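Local structure of aldo-keto reductase 2E (Bombyx mori, 3WCZ) at residues 116-122 and 154-160; 174-178 and 199-203; 208-212 and 241-246. The protein catalyses NADP-dependent carbonyl reduction with high activity toward 3-dehydroecdysone, and may thereby take part in the regulation of molting. Residues are numbered along the deposited sequence.

Contact 1 of 3, residues 116-122 and 154-160. With NAP (NADP nicotinamide-adenine-dinucleotide phosphate), chain B; EDO (1,2-ethanediol), chain F.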
loop_
_atom_site.group_PDB
_atom_site.type_symbol
_atom_site.label_atom_id
_atom_site.label_comp_id
_atom_site.label_asym_id
_atom_site.label_seq_id
_atom_site.Cartn_x
_atom_site.Cartn_y
_atom_site.Cartn_z
ATOM N N LEU A 116 2.876 10.635 3.097
ATOM C CA LEU A 116 3.317 10.052 1.828
ATOM C C LEU A 116 2.214 10.236 0.811
ATOM O O LEU A 116 1.088 9.833 1.032
ATOM C CB LEU A 116 3.624 8.557 2.003
ATOM C CG LEU A 116 4.079 7.812 0.760
ATOM C CD1 LEU A 116 5.309 8.375 0.126
ATOM C CD2 LEU A 116 4.321 6.372 1.150
ATOM N N TYR A 117 2.552 10.874 -0.301
ATOM C CA TYR A 117 1.660 10.983 -1.455
ATOM C C TYR A 117 2.236 10.164 -2.589
ATOM O O TYR A 117 3.421 10.270 -2.919
ATOM C CB TYR A 117 1.527 12.427 -1.881
ATOM C CG TYR A 117 0.297 12.768 -2.680
ATOM C CD1 TYR A 117 -0.931 12.202 -2.396
ATOM C CD2 TYR A 117 0.336 13.713 -3.694
ATOM C CE1 TYR A 117 -2.072 12.551 -3.096
ATOM C CE2 TYR A 117 -0.797 14.063 -4.404
ATOM C CZ TYR A 117 -1.999 13.480 -4.095
ATOM O OH TYR A 117 -3.119 13.881 -4.801
ATOM N N LEU A 118 1.393 9.317 -3.188
ATOM C CA LEU A 118 1.786 8.426 -4.273
ATOM C C LEU A 118 1.037 8.719 -5.549
ATOM O O LEU A 118 -0.182 8.938 -5.514
ATOM C CB LEU A 118 1.476 6.974 -3.898
ATOM C CG LEU A 118 2.146 6.458 -2.622
ATOM C CD1 LEU A 118 1.697 5.029 -2.361
ATOM C CD2 LEU A 118 3.638 6.509 -2.699
ATOM N N ILE A 119 1.737 8.619 -6.675
ATOM C CA ILE A 119 1.049 8.545 -7.949
ATOM C C ILE A 119 0.433 7.140 -8.019
ATOM O O ILE A 119 1.168 6.144 -7.963
ATOM C CB ILE A 119 2.007 8.748 -9.140
ATOM C CG1 ILE A 119 2.746 10.085 -9.036
ATOM C CG2 ILE A 119 1.219 8.638 -10.452
ATOM C CD1 ILE A 119 3.627 10.356 -10.260
ATOM N N HIS A 120 -0.886 7.025 -8.133
ATOM C CA HIS A 120 -1.558 5.730 -7.962
ATOM C C HIS A 120 -1.224 4.743 -9.084
ATOM O O HIS A 120 -1.014 3.560 -8.834
ATOM C CB HIS A 120 -3.084 5.970 -7.854
ATOM C CG HIS A 120 -3.836 4.872 -7.166
ATOM N ND1 HIS A 120 -4.945 5.117 -6.389
ATOM C CD2 HIS A 120 -3.655 3.528 -7.165
ATOM C CE1 HIS A 120 -5.414 3.961 -5.933
ATOM N NE2 HIS A 120 -4.638 2.987 -6.374
ATOM N N PHE A 121 -1.181 5.239 -10.325
ATOM C CA PHE A 121 -0.731 4.474 -11.490
ATOM C C PHE A 121 0.048 5.395 -12.423
ATOM O O PHE A 121 -0.185 6.625 -12.442
ATOM C CB PHE A 121 -1.911 3.919 -12.318
ATOM C CG PHE A 121 -2.642 2.781 -11.675
ATOM C CD1 PHE A 121 -3.703 3.037 -10.838
ATOM C CD2 PHE A 121 -2.302 1.471 -11.954
ATOM C CE1 PHE A 121 -4.404 1.986 -10.234
ATOM C CE2 PHE A 121 -2.963 0.405 -11.337
ATOM C CZ PHE A 121 -4.025 0.670 -10.490
ATOM N N PRO A 122 0.872 4.810 -13.303
ATOM C CA PRO A 122 1.603 5.649 -14.272
ATOM C C PRO A 122 0.726 6.070 -15.453
ATOM O O PRO A 122 1.179 6.871 -16.260
ATOM C CB PRO A 122 2.763 4.750 -14.731
ATOM C CG PRO A 122 2.272 3.333 -14.510
ATOM C CD PRO A 122 1.363 3.421 -13.286
ATOM N N SER A 154 6.811 13.161 2.130
ATOM C CA SER A 154 7.505 12.287 1.179
ATOM C C SER A 154 6.616 12.003 -0.022
ATOM O O SER A 154 5.399 12.055 0.085
ATOM C CB SER A 154 7.843 10.933 1.819
ATOM O OG SER A 154 8.728 11.086 2.923
ATOM N N ILE A 155 7.249 11.680 -1.141
ATOM C CA ILE A 155 6.557 11.387 -2.378
ATOM C C ILE A 155 7.050 10.077 -2.970
ATOM O O ILE A 155 8.221 9.730 -2.877
ATOM C CB ILE A 155 6.670 12.557 -3.416
ATOM C CG1 ILE A 155 8.133 12.956 -3.672
ATOM C CG2 ILE A 155 5.828 13.734 -2.944
ATOM C CD1 ILE A 155 8.227 13.965 -4.810
ATOM N N GLY A 156 6.125 9.319 -3.561
ATOM C CA GLY A 156 6.472 8.077 -4.225
ATOM C C GLY A 156 5.461 7.714 -5.291
ATOM O O GLY A 156 4.639 8.546 -5.725
ATOM N N VAL A 157 5.550 6.472 -5.743
ATOM C CA VAL A 157 4.710 6.011 -6.830
ATOM C C VAL A 157 4.098 4.659 -6.502
ATOM O O VAL A 157 4.457 4.012 -5.497
ATOM C CB VAL A 157 5.520 5.944 -8.164
ATOM C CG1 VAL A 157 6.019 7.323 -8.551
ATOM C CG2 VAL A 157 6.666 4.899 -8.089
ATOM N N SER A 158 3.180 4.226 -7.356
ATOM C CA SER A 158 2.544 2.931 -7.190
ATOM C C SER A 158 2.314 2.352 -8.582
ATOM O O SER A 158 2.042 3.098 -9.544
ATOM C CB SER A 158 1.227 3.134 -6.443
ATOM O OG SER A 158 0.563 1.916 -6.146
ATOM N N ASN A 159 2.410 1.038 -8.701
ATOM C CA ASN A 159 2.163 0.355 -9.963
ATOM C C ASN A 159 3.114 0.805 -11.069
ATOM O O ASN A 159 2.764 0.772 -12.250
ATOM C CB ASN A 159 0.709 0.509 -10.406
ATOM C CG ASN A 159 -0.250 -0.058 -9.409
ATOM O OD1 ASN A 159 -1.009 0.657 -8.716
ATOM N ND2 ASN A 159 -0.251 -1.349 -9.326
ATOM N N PHE A 160 4.343 1.149 -10.701
ATOM C CA PHE A 160 5.374 1.427 -11.698
ATOM C C PHE A 160 6.227 0.185 -11.943
ATOM O O PHE A 160 6.686 -0.465 -10.997
ATOM C CB PHE A 160 6.309 2.577 -11.286
ATOM C CG PHE A 160 5.762 3.960 -11.574
ATOM C CD1 PHE A 160 4.478 4.319 -11.198
ATOM C CD2 PHE A 160 6.563 4.927 -12.175
ATOM C CE1 PHE A 160 4.003 5.590 -11.446
ATOM C CE2 PHE A 160 6.070 6.204 -12.440
ATOM C CZ PHE A 160 4.818 6.536 -12.063
HETATM P PA NAP B . -5.803 -7.833 1.436
HETATM O O1A NAP B . -5.284 -7.097 2.600
HETATM O O2A NAP B . -4.952 -8.483 0.459
HETATM O O5B NAP B . -6.943 -8.834 1.803
HETATM C C5B NAP B . -8.015 -8.451 2.609
HETATM C C4B NAP B . -8.974 -9.582 2.947
HETATM O O4B NAP B . -8.336 -10.493 3.863
HETATM C C3B NAP B . -10.269 -9.193 3.548
HETATM O O3B NAP B . -11.247 -10.056 3.020
HETATM C C2B NAP B . -10.051 -9.409 4.968
HETATM O O2B NAP B . -11.231 -9.635 5.712
HETATM C C1B NAP B . -9.150 -10.615 5.004
HETATM N N9A NAP B . -8.247 -10.726 6.131
HETATM C C8A NAP B . -7.550 -9.711 6.682
HETATM N N7A NAP B . -6.725 -10.145 7.613
HETATM C C5A NAP B . -6.881 -11.504 7.695
HETATM C C6A NAP B . -6.290 -12.495 8.484
HETATM N N6A NAP B . -5.339 -12.246 9.478
HETATM N N1A NAP B . -6.706 -13.757 8.276
HETATM C C2A NAP B . -7.618 -14.040 7.347
HETATM N N3A NAP B . -8.198 -13.117 6.561
HETATM C C4A NAP B . -7.814 -11.843 6.732
HETATM O O3 NAP B . -6.742 -6.774 0.646
HETATM P PN NAP B . -6.615 -5.647 -0.473
HETATM O O1N NAP B . -7.638 -4.635 -0.106
HETATM O O2N NAP B . -6.691 -6.311 -1.802
HETATM O O5D NAP B . -5.155 -5.031 -0.355
HETATM C C5D NAP B . -4.741 -4.386 0.803
HETATM C C4D NAP B . -4.592 -2.863 0.697
HETATM O O4D NAP B . -3.582 -2.508 -0.229
HETATM C C3D NAP B . -5.800 -2.146 0.185
HETATM O O3D NAP B . -6.854 -2.108 1.125
HETATM C C2D NAP B . -5.243 -0.864 -0.186
HETATM O O2D NAP B . -4.965 -0.092 0.949
HETATM C C1D NAP B . -3.968 -1.292 -0.880
HETATM N N1N NAP B . -4.003 -1.530 -2.328
HETATM C C2N NAP B . -3.418 -0.658 -3.169
HETATM C C3N NAP B . -3.436 -0.890 -4.521
HETATM C C7N NAP B . -2.726 0.092 -5.375
HETATM O O7N NAP B . -1.816 0.836 -4.935
HETATM N N7N NAP B . -3.008 0.047 -6.694
HETATM C C4N NAP B . -4.123 -1.991 -5.064
HETATM C C5N NAP B . -4.716 -2.905 -4.183
HETATM C C6N NAP B . -4.628 -2.631 -2.824
HETATM P P2B NAP B . -11.620 -8.762 6.999
HETATM O O1X NAP B . -13.001 -9.320 7.397
HETATM O O2X NAP B . -10.632 -9.036 8.047
HETATM O O3X NAP B . -11.674 -7.320 6.561
HETATM C C1 EDO F . 4.484 -3.549 -11.367
HETATM O O1 EDO F . 4.017 -4.906 -11.294
HETATM C C2 EDO F . 3.435 -2.685 -11.997
HETATM O O2 EDO F . 2.169 -2.847 -11.338
#
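Pro122 lies over the face of the Phe160 ring, its CB 3.9 Å from the ring centroid and 22° off the normal, a CH-pi contact that joins the loops just beyond two adjacent parallel strands. Ile119 CG2 reaches the edge of the same ring, 4.2 Å from Phe160 CE1. Behind this, strands 116-119 and 155-158 run in the same direction at 38°, stitched by an alternating ladder: Tyr117 N to Ser154 O (3.1 Å), Gly156 N to Tyr117 O (2.9 Å) and Ile119 N to Gly156 O (3.1 Å). A last rung, Ser158 N to Ile119 O at 2.8 Å, is strongly bent and weak, for here the chains leave the sheet. Gly156 allows the Leu118 side chain to lie over it, since an ideal CB on Gly156 would be only 3.0 Å from Leu118 CD2.

The pair illustrates how a (beta/alpha)8 barrel places its active site at the C-terminal ends of its strands. Asn159 OD1 accepts a hydrogen bond from nicotinamide N7N of NADP (2.9 Å), while Asn159 ND2 is hydrogen-bonded to Tyr206 OH. Ser158 OG is 2.9 Å from NADP O7N, but its single proton also has Gln180 O within reach. The His120 side chain is about 4 Å from that of Tyr58, the proton donor by similarity.

Leu116 and Leu118 face inward; Tyr117, Ile119, Ile155 and Val157 point outward against helix 136-148, which Val157 shares with helix 162-170, while strand 83-88 hydrogen-bonds to the far edge of 116-119.

Contact 2 of 3, residues 174-178 and 199-203. With EDO (1,2-ethanediol), chain C.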
loop_
_atom_site.group_PDB
_atom_site.type_symbol
_atom_site.label_atom_id
_atom_site.label_comp_id
_atom_site.label_asym_id
_atom_site.label_seq_id
_atom_site.Cartn_x
_atom_site.Cartn_y
_atom_site.Cartn_z
ATOM N N ILE A 174 14.454 14.195 -7.505
ATOM C CA ILE A 174 14.267 13.343 -6.349
ATOM C C ILE A 174 13.565 12.052 -6.712
ATOM O O ILE A 174 12.492 12.097 -7.307
ATOM C CB ILE A 174 13.502 14.081 -5.334
ATOM C CG1 ILE A 174 13.219 13.176 -4.139
ATOM C CG2 ILE A 174 12.249 14.551 -5.851
ATOM C CD1 ILE A 174 12.817 13.956 -2.916
ATOM N N ARG A 175 14.146 10.907 -6.376
ATOM C CA ARG A 175 13.505 9.646 -6.716
ATOM C C ARG A 175 12.437 9.330 -5.662
ATOM O O ARG A 175 12.407 9.906 -4.568
ATOM C CB ARG A 175 14.500 8.493 -6.893
ATOM C CG ARG A 175 15.028 7.959 -5.628
ATOM C CD ARG A 175 16.206 7.007 -5.835
ATOM N NE ARG A 175 17.316 7.677 -6.528
ATOM C CZ ARG A 175 18.426 7.082 -6.944
ATOM N NH1 ARG A 175 18.624 5.786 -6.769
ATOM N NH2 ARG A 175 19.342 7.806 -7.560
ATOM N N PRO A 176 11.490 8.490 -6.050
ATOM C CA PRO A 176 10.440 8.122 -5.121
ATOM C C PRO A 176 11.018 7.466 -3.878
ATOM O O PRO A 176 12.035 6.755 -3.964
ATOM C CB PRO A 176 9.579 7.152 -5.938
ATOM C CG PRO A 176 10.378 6.765 -7.077
ATOM C CD PRO A 176 11.338 7.834 -7.354
ATOM N N VAL A 177 10.403 7.699 -2.725
ATOM C CA VAL A 177 10.787 6.960 -1.511
ATOM C C VAL A 177 10.292 5.520 -1.547
ATOM O O VAL A 177 10.910 4.648 -0.949
ATOM C CB VAL A 177 10.260 7.600 -0.207
ATOM C CG1 VAL A 177 10.907 8.953 0.040
ATOM C CG2 VAL A 177 8.731 7.728 -0.202
ATOM N N ILE A 178 9.207 5.296 -2.296
ATOM C CA ILE A 178 8.448 4.055 -2.290
ATOM C C ILE A 178 7.862 3.791 -3.659
ATOM O O ILE A 178 7.473 4.718 -4.352
ATOM C CB ILE A 178 7.313 4.142 -1.242
ATOM C CG1 ILE A 178 7.905 3.755 0.125
ATOM C CG2 ILE A 178 6.086 3.226 -1.599
ATOM C CD1 ILE A 178 7.105 4.155 1.301
ATOM N N LEU A 199 17.968 0.530 -5.861
ATOM C CA LEU A 199 17.972 1.974 -6.092
ATOM C C LEU A 199 17.600 2.790 -4.828
ATOM O O LEU A 199 17.398 3.995 -4.912
ATOM C CB LEU A 199 16.985 2.291 -7.210
ATOM C CG LEU A 199 17.430 1.815 -8.591
ATOM C CD1 LEU A 199 16.288 1.846 -9.576
ATOM C CD2 LEU A 199 18.555 2.682 -9.082
ATOM N N GLY A 200 17.482 2.125 -3.690
ATOM C CA GLY A 200 17.077 2.773 -2.455
ATOM C C GLY A 200 15.616 3.178 -2.387
ATOM O O GLY A 200 15.254 4.080 -1.628
ATOM N N ILE A 201 14.788 2.501 -3.172
ATOM C CA ILE A 201 13.360 2.734 -3.190
ATOM C C ILE A 201 12.692 1.571 -2.453
ATOM O O ILE A 201 12.780 0.423 -2.893
ATOM C CB ILE A 201 12.867 2.831 -4.645
ATOM C CG1 ILE A 201 13.545 3.984 -5.389
ATOM C CG2 ILE A 201 11.335 2.964 -4.695
ATOM C CD1 ILE A 201 13.284 3.973 -6.885
ATOM N N ALA A 202 12.066 1.876 -1.325
ATOM C CA ALA A 202 11.384 0.849 -0.550
ATOM C C ALA A 202 10.090 0.430 -1.248
ATOM O O ALA A 202 9.534 1.166 -2.070
ATOM C CB ALA A 202 11.100 1.334 0.871
ATOM N N VAL A 203 9.610 -0.764 -0.919
ATOM C CA VAL A 203 8.415 -1.316 -1.530
ATOM C C VAL A 203 7.321 -1.525 -0.501
ATOM O O VAL A 203 7.539 -2.189 0.513
ATOM C CB VAL A 203 8.739 -2.613 -2.258
ATOM C CG1 VAL A 203 7.457 -3.271 -2.755
ATOM C CG2 VAL A 203 9.730 -2.311 -3.383
HETATM C C1 EDO C . 18.007 11.417 -6.832
HETATM O O1 EDO C . 17.535 10.283 -7.584
HETATM C C2 EDO C . 17.946 11.103 -5.332
HETATM O O2 EDO C . 16.568 11.146 -4.905
HETATM O O HOH W 1 13.378 5.115 0.314
#
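Leu199, the first residue beyond helix 190-198 to leave helical geometry, offers its carbonyl to the loop opposite: Arg175 NH1 donates to Leu199 O at 2.9 Å. Arg175 NE (2.8 Å) and NH2 (3.1 Å) donate to O1 of an ethanediol, probably from the crystallisation liquor. Gly200 follows with positive phi as the C-prime residue of a Schellman motif, so the chain reverses out of the helix at a glycine. Its carbonyl meets the partner through water, which donates to Gly200 O (2.9 Å) and to Val177 O (2.8 Å).

Such a tight helix exit is one way to close a beta-alpha-beta crossover, here from strand 178-182 through helix 190-198 to the neighbouring parallel strand 202-206 of the barrel. Ile201 adds apolar contacts: its CD1 is 4.0 Å from Pro176 CG and its CG1 4.1 Å from Arg175 CD, while Ile165 of helix 162-170 also packs on it. At Ala202 the strand begins, in a parallel bridge with Ile178. Ala202 N donates to Val177 O (3.0 Å), Ile178 CA makes a CA-H...O contact of 3.1 Å with Ala202 O, and Ala202 CB rests 4.1 Å from Ile178 CG1.

Contact 3 of 3, residues 208-212 and 241-246. With NAP (NADP nicotinamide-adenine-dinucleotide phosphate), chain B.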
loop_
_atom_site.group_PDB
_atom_site.type_symbol
_atom_site.label_atom_id
_atom_site.label_comp_id
_atom_site.label_asym_id
_atom_site.label_seq_id
_atom_site.Cartn_x
_atom_site.Cartn_y
_atom_site.Cartn_z
ATOM N N PRO A 208 -1.622 -8.144 0.122
ATOM C CA PRO A 208 -0.629 -9.071 0.672
ATOM C C PRO A 208 -1.156 -10.492 0.916
ATOM O O PRO A 208 -0.339 -11.418 0.983
ATOM C CB PRO A 208 -0.243 -8.426 1.997
ATOM C CG PRO A 208 -1.447 -7.659 2.405
ATOM C CD PRO A 208 -1.963 -7.087 1.088
ATOM N N PHE A 209 -2.474 -10.678 1.047
ATOM C CA PHE A 209 -2.999 -12.017 1.270
ATOM C C PHE A 209 -3.230 -12.778 -0.031
ATOM O O PHE A 209 -3.575 -13.980 0.007
ATOM C CB PHE A 209 -4.263 -11.968 2.120
ATOM C CG PHE A 209 -4.023 -11.440 3.515
ATOM C CD1 PHE A 209 -3.144 -12.084 4.378
ATOM C CD2 PHE A 209 -4.651 -10.303 3.955
ATOM C CE1 PHE A 209 -2.951 -11.588 5.660
ATOM C CE2 PHE A 209 -4.490 -9.834 5.215
ATOM C CZ PHE A 209 -3.636 -10.461 6.071
ATOM N N GLY A 210 -3.034 -12.144 -1.181
ATOM C CA GLY A 210 -3.122 -12.854 -2.446
ATOM C C GLY A 210 -4.470 -13.540 -2.596
ATOM O O GLY A 210 -5.492 -13.002 -2.208
ATOM N N PHE A 211 -4.465 -14.742 -3.153
ATOM C CA PHE A 211 -5.689 -15.518 -3.316
ATOM C C PHE A 211 -5.881 -16.500 -2.168
ATOM O O PHE A 211 -6.727 -17.405 -2.255
ATOM C CB PHE A 211 -5.689 -16.264 -4.668
ATOM C CG PHE A 211 -5.798 -15.367 -5.860
ATOM C CD1 PHE A 211 -7.044 -14.943 -6.304
ATOM C CD2 PHE A 211 -4.673 -14.953 -6.560
ATOM C CE1 PHE A 211 -7.163 -14.117 -7.400
ATOM C CE2 PHE A 211 -4.785 -14.123 -7.670
ATOM C CZ PHE A 211 -6.026 -13.727 -8.092
ATOM N N VAL A 212 -5.157 -16.334 -1.070
ATOM C CA VAL A 212 -5.381 -17.170 0.105
ATOM C C VAL A 212 -6.678 -16.768 0.793
ATOM O O VAL A 212 -7.328 -17.599 1.454
ATOM C CB VAL A 212 -4.217 -17.093 1.086
ATOM C CG1 VAL A 212 -4.429 -18.091 2.223
ATOM C CG2 VAL A 212 -2.905 -17.392 0.370
ATOM N N VAL A 241 -2.006 -18.308 9.692
ATOM C CA VAL A 241 -1.558 -18.311 8.304
ATOM C C VAL A 241 -1.461 -16.870 7.802
ATOM O O VAL A 241 -0.528 -16.531 7.077
ATOM C CB VAL A 241 -2.483 -19.171 7.382
ATOM C CG1 VAL A 241 -2.227 -18.883 5.892
ATOM C CG2 VAL A 241 -2.275 -20.645 7.681
ATOM N N GLY A 242 -2.392 -16.011 8.201
ATOM C CA GLY A 242 -2.320 -14.615 7.799
ATOM C C GLY A 242 -1.023 -13.990 8.287
ATOM O O GLY A 242 -0.379 -13.205 7.577
ATOM N N GLN A 243 -0.633 -14.266 9.531
ATOM C CA GLN A 243 0.595 -13.710 10.067
ATOM C C GLN A 243 1.826 -14.239 9.332
ATOM O O GLN A 243 2.804 -13.508 9.154
ATOM C CB GLN A 243 0.682 -13.936 11.575
ATOM C CG GLN A 243 -0.362 -13.155 12.331
ATOM C CD GLN A 243 -0.526 -13.584 13.782
ATOM O OE1 GLN A 243 -0.515 -14.785 14.105
ATOM N NE2 GLN A 243 -0.652 -12.621 14.667
ATOM N N ILE A 244 1.798 -15.515 8.932
ATOM C CA ILE A 244 2.884 -16.061 8.135
ATOM C C ILE A 244 3.025 -15.306 6.809
ATOM O O ILE A 244 4.134 -14.945 6.404
ATOM C CB ILE A 244 2.661 -17.586 7.864
ATOM C CG1 ILE A 244 2.642 -18.407 9.156
ATOM C CG2 ILE A 244 3.708 -18.127 6.893
ATOM C CD1 ILE A 244 3.885 -18.292 9.985
ATOM N N LEU A 245 1.899 -15.076 6.146
ATOM C CA LEU A 245 1.923 -14.374 4.865
ATOM C C LEU A 245 2.454 -12.958 4.980
ATOM O O LEU A 245 3.212 -12.512 4.114
ATOM C CB LEU A 245 0.522 -14.340 4.276
ATOM C CG LEU A 245 -0.047 -15.714 3.871
ATOM C CD1 LEU A 245 -1.501 -15.620 3.489
ATOM C CD2 LEU A 245 0.739 -16.332 2.710
ATOM N N LEU A 246 2.074 -12.273 6.053
ATOM C CA LEU A 246 2.557 -10.912 6.259
ATOM C C LEU A 246 4.041 -10.916 6.674
ATOM O O LEU A 246 4.827 -10.063 6.211
ATOM C CB LEU A 246 1.692 -10.207 7.289
ATOM C CG LEU A 246 0.238 -10.041 6.890
ATOM C CD1 LEU A 246 -0.565 -9.468 8.026
ATOM C CD2 LEU A 246 0.083 -9.145 5.661
HETATM P PA NAP B . -5.803 -7.833 1.436
HETATM O O1A NAP B . -5.284 -7.097 2.600
HETATM O O2A NAP B . -4.952 -8.483 0.459
HETATM O O5B NAP B . -6.943 -8.834 1.803
HETATM C C5B NAP B . -8.015 -8.451 2.609
HETATM C C4B NAP B . -8.974 -9.582 2.947
HETATM O O4B NAP B . -8.336 -10.493 3.863
HETATM C C3B NAP B . -10.269 -9.193 3.548
HETATM O O3B NAP B . -11.247 -10.056 3.020
HETATM C C2B NAP B . -10.051 -9.409 4.968
HETATM O O2B NAP B . -11.231 -9.635 5.712
HETATM C C1B NAP B . -9.150 -10.615 5.004
HETATM N N9A NAP B . -8.247 -10.726 6.131
HETATM C C8A NAP B . -7.550 -9.711 6.682
HETATM N N7A NAP B . -6.725 -10.145 7.613
HETATM C C5A NAP B . -6.881 -11.504 7.695
HETATM C C6A NAP B . -6.290 -12.495 8.484
HETATM N N6A NAP B . -5.339 -12.246 9.478
HETATM N N1A NAP B . -6.706 -13.757 8.276
HETATM C C2A NAP B . -7.618 -14.040 7.347
HETATM N N3A NAP B . -8.198 -13.117 6.561
HETATM C C4A NAP B . -7.814 -11.843 6.732
HETATM O O3 NAP B . -6.742 -6.774 0.646
HETATM P PN NAP B . -6.615 -5.647 -0.473
HETATM O O1N NAP B . -7.638 -4.635 -0.106
HETATM O O2N NAP B . -6.691 -6.311 -1.802
HETATM O O5D NAP B . -5.155 -5.031 -0.355
HETATM C C5D NAP B . -4.741 -4.386 0.803
HETATM C C4D NAP B . -4.592 -2.863 0.697
HETATM O O4D NAP B . -3.582 -2.508 -0.229
HETATM C C3D NAP B . -5.800 -2.146 0.185
HETATM O O3D NAP B . -6.854 -2.108 1.125
HETATM C C2D NAP B . -5.243 -0.864 -0.186
HETATM O O2D NAP B . -4.965 -0.092 0.949
HETATM C C1D NAP B . -3.968 -1.292 -0.880
HETATM N N1N NAP B . -4.003 -1.530 -2.328
HETATM C C2N NAP B . -3.418 -0.658 -3.169
HETATM C C3N NAP B . -3.436 -0.890 -4.521
HETATM C C7N NAP B . -2.726 0.092 -5.375
HETATM O O7N NAP B . -1.816 0.836 -4.935
HETATM N N7N NAP B . -3.008 0.047 -6.694
HETATM C C4N NAP B . -4.123 -1.991 -5.064
HETATM C C5N NAP B . -4.716 -2.905 -4.183
HETATM C C6N NAP B . -4.628 -2.631 -2.824
HETATM P P2B NAP B . -11.620 -8.762 6.999
HETATM O O1X NAP B . -13.001 -9.320 7.397
HETATM O O2X NAP B . -10.632 -9.036 8.047
HETATM O O3X NAP B . -11.674 -7.320 6.561
HETATM O O HOH W 2 2.157 -12.639 1.274
#
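Pro208 opens the segment by pressing its ring toward the helix, its CB 3.7 Å from Leu246 CD2, while on another flank its CD approaches NADP O2A at 3.4 Å. Its carbonyl has a polar route to the helix as well: one water donates both to Pro208 O (2.8 Å) and to Leu245 O (3.0 Å).

Phe209 makes the more extensive contact with both helix and cofactor. Its backbone N gives a weak hydrogen bond to NADP O2A at 3.4 Å, and the adenine covers one face of its ring, with Phe209 CE2 3.3 Å from NADP N7A. Along the ring edge lie Leu245 CD1, 4.0 Å from Phe209 CD1, and the backbone of the helix, Gly242 O being 3.6 Å from Phe209 CE1; Leu246 CG adds a contact of 3.8 Å to Phe209 CE1. A CB on Gly242 would clash with the adenine amino nitrogen N6A, so the bare backbone here makes space for the base.

At Gly210, with positive phi, the chain bends in a type II' turn closed by Val212 N to Phe209 O (3.0 Å), and Gly210 O holds the side chain of Arg215, itself an NADP-binding residue. The turn delivers Val212 to the helix, its CG2 3.9 Å from Leu245 CD1 and its CG1 4.4 Å from Val241 CG1.

With no direct hydrogen bond across the interface, the loop and helix 241-251 meet mainly through apolar side chains, with one bridging water, consistent with a largely apolar setting beside the ring, whose face is left to the adenine.

How the contacts relate
Followed from the N terminus, the three contacts come in series, and none nests in or crosses another. Contact 1 closes an excursion of 31 residues that includes helix 136-148 and joins the fourth and fifth barrel strands. Contact 2 then closes 20 residues containing helix 190-198, bringing together the starts of the sixth and seventh. The two abut: Val157 N and Ile178 O, 3.0 Å apart, probably hydrogen-bond, so the sheet runs unbroken from one to the other. Contact 3 closes 28 residues around helix 228-237, tying the loop after the seventh strand to helix 241-251. Its centre is about 24 Å from that of contact 1, yet both touch NADP, contact 3 at its adenine and diphosphate, contact 1 at its nicotinamide.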